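Local atomic coordinates of torso (Bombyx mori, PDB entry 5AOQ), a protein that is a probable receptor tyrosine kinase that responds to prothoracicotropic hormone by activating MAPK signalling and is involved in initiating metamorphosis. Residues D29-L34 with A44-N49. Sequence-based numbering, arbitrary orientation.
Sequences DVCYSL and ADCKTN
Val30, on helix 27-38, meets Thr48 of the loop 44-49 through methyl groups: Val30 CG1 lies 4.0 Å from Thr48 CG2. At Val30, CG1 stands anti to the backbone N (chi1 175°), which carries that branch to the threonine. Thr48 OG1 is equally near the same methyl, but its polar partner lies elsewhere, in a hydrogen bond with the carbonyl O of Gly129. Next along the helix, Cys31 supplies the covalent link. Its SG is bonded to Cys46 SG at 2.0 Å, and the chi3 of -83° is close to the perpendicular twist of a relaxed disulfide. The bridge sets Cys31 CA and Cys46 CA 5.8 Å apart, the nearest CA pair across the two segments. Thr48 also flanks the bridge, with OG1 3.9 Å from Cys31 SG. Outside the two segments, Trp40 touches Cys46, and Tyr25 of the second subunit packs on both cysteines. All four touching residues are buried, yet the segments share just 187 Å² of surface and are joined by no polar bond. In the part of the extracellular region assigned to the first FN3 domain, the disulfide is thus the one covalent link between these two segments, and the Val30-Thr48 contact adds a small apolar supplement.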
loop_
_atom_site.group_PDB
_atom_site.type_symbol
_atom_site.label_atom_id
_atom_site.label_comp_id
_atom_site.label_asym_id
_atom_site.label_seq_id
_atom_site.Cartn_x
_atom_site.Cartn_y
_atom_site.Cartn_z
ATOM N N ASP A 29 -2.074 -6.369 -18.040
ATOM C CA ASP A 29 -1.003 -6.923 -17.221
ATOM C C ASP A 29 0.134 -7.452 -18.090
ATOM O O ASP A 29 1.297 -7.063 -17.923
ATOM C CB ASP A 29 -1.543 -8.043 -16.330
ATOM C CG ASP A 29 -2.611 -7.560 -15.365
ATOM O OD1 ASP A 29 -2.400 -6.520 -14.709
ATOM O OD2 ASP A 29 -3.664 -8.225 -15.266
ATOM N N VAL A 30 -0.212 -8.333 -19.024
ATOM C CA VAL A 30 0.784 -8.954 -19.893
ATOM C C VAL A 30 1.515 -7.905 -20.726
ATOM O O VAL A 30 2.725 -7.997 -20.927
ATOM C CB VAL A 30 0.145 -10.001 -20.835
ATOM C CG1 VAL A 30 1.180 -10.559 -21.815
ATOM C CG2 VAL A 30 -0.477 -11.128 -20.028
ATOM N N CYS A 31 0.781 -6.908 -21.207
ATOM C CA CYS A 31 1.372 -5.892 -22.069
ATOM C C CYS A 31 2.280 -4.954 -21.283
ATOM O O CYS A 31 3.332 -4.553 -21.777
ATOM C CB CYS A 31 0.284 -5.091 -22.781
ATOM S SG CYS A 31 -0.539 -5.986 -24.115
ATOM N N TYR A 32 1.880 -4.606 -20.064
ATOM C CA TYR A 32 2.730 -3.795 -19.196
ATOM C C TYR A 32 4.007 -4.547 -18.839
ATOM O O TYR A 32 5.112 -4.065 -19.095
ATOM C CB TYR A 32 1.990 -3.395 -17.916
ATOM C CG TYR A 32 1.043 -2.221 -18.070
ATOM C CD1 TYR A 32 0.197 -2.117 -19.166
ATOM C CD2 TYR A 32 0.992 -1.220 -17.109
ATOM C CE1 TYR A 32 -0.669 -1.047 -19.302
ATOM C CE2 TYR A 32 0.131 -0.147 -17.237
ATOM C CZ TYR A 32 -0.697 -0.066 -18.334
ATOM O OH TYR A 32 -1.557 1.000 -18.465
ATOM N N SER A 33 3.849 -5.747 -18.287
ATOM C CA SER A 33 4.995 -6.539 -17.842
ATOM C C SER A 33 6.037 -6.757 -18.942
ATOM O O SER A 33 7.196 -7.045 -18.648
ATOM C CB SER A 33 4.517 -7.890 -17.313
ATOM O OG SER A 33 3.739 -8.555 -18.289
ATOM N N LEU A 34 5.621 -6.613 -20.199
ATOM C CA LEU A 34 6.539 -6.719 -21.332
ATOM C C LEU A 34 6.926 -5.339 -21.858
ATOM O O LEU A 34 8.022 -5.156 -22.388
ATOM C CB LEU A 34 5.916 -7.541 -22.461
ATOM C CG LEU A 34 5.726 -9.040 -22.221
ATOM C CD1 LEU A 34 5.012 -9.669 -23.407
ATOM C CD2 LEU A 34 7.057 -9.733 -21.974
ATOM N N ALA A 44 1.026 0.471 -27.353
ATOM C CA ALA A 44 0.039 0.083 -28.353
ATOM C C ALA A 44 0.515 -1.078 -29.217
ATOM O O ALA A 44 -0.298 -1.835 -29.748
ATOM C CB ALA A 44 -0.306 1.273 -29.233
ATOM N N ASP A 45 1.829 -1.224 -29.358
ATOM C CA ASP A 45 2.374 -2.251 -30.240
ATOM C C ASP A 45 2.339 -3.639 -29.600
ATOM O O ASP A 45 2.958 -4.580 -30.100
ATOM C CB ASP A 45 3.810 -1.897 -30.634
ATOM C CG ASP A 45 4.749 -1.856 -29.447
ATOM O OD1 ASP A 45 4.259 -1.806 -28.298
ATOM O OD2 ASP A 45 5.979 -1.867 -29.662
ATOM N N CYS A 46 1.614 -3.758 -28.491
ATOM C CA CYS A 46 1.401 -5.042 -27.839
ATOM C C CYS A 46 0.255 -5.758 -28.540
ATOM O O CYS A 46 -0.897 -5.335 -28.443
ATOM C CB CYS A 46 1.100 -4.856 -26.355
ATOM S SG CYS A 46 0.976 -6.382 -25.405
ATOM N N LYS A 47 0.574 -6.837 -29.245
ATOM C CA LYS A 47 -0.422 -7.601 -29.987
ATOM C C LYS A 47 -0.823 -8.875 -29.251
ATOM O O LYS A 47 -0.997 -9.930 -29.859
ATOM C CB LYS A 47 0.096 -7.919 -31.389
ATOM C CG LYS A 47 0.666 -6.702 -32.114
ATOM C CD LYS A 47 -0.378 -5.588 -32.228
ATOM C CE LYS A 47 0.196 -4.320 -32.835
ATOM N NZ LYS A 47 -0.835 -3.249 -32.948
ATOM N N THR A 48 -0.967 -8.760 -27.934
ATOM C CA THR A 48 -1.424 -9.875 -27.118
ATOM C C THR A 48 -2.942 -9.984 -27.200
ATOM O O THR A 48 -3.665 -9.064 -26.815
ATOM C CB THR A 48 -1.008 -9.714 -25.641
ATOM O OG1 THR A 48 0.402 -9.475 -25.556
ATOM C CG2 THR A 48 -1.362 -10.962 -24.840
ATOM N N ASN A 49 -3.406 -11.120 -27.709
ATOM C CA ASN A 49 -4.827 -11.381 -27.901
ATOM C C ASN A 49 -5.196 -12.755 -27.352
ATOM O O ASN A 49 -4.758 -13.779 -27.875
ATOM C CB ASN A 49 -5.182 -11.287 -29.389
ATOM C CG ASN A 49 -6.672 -11.142 -29.631
ATOM O OD1 ASN A 49 -7.492 -11.699 -28.902
ATOM N ND2 ASN A 49 -7.031 -10.396 -30.671
#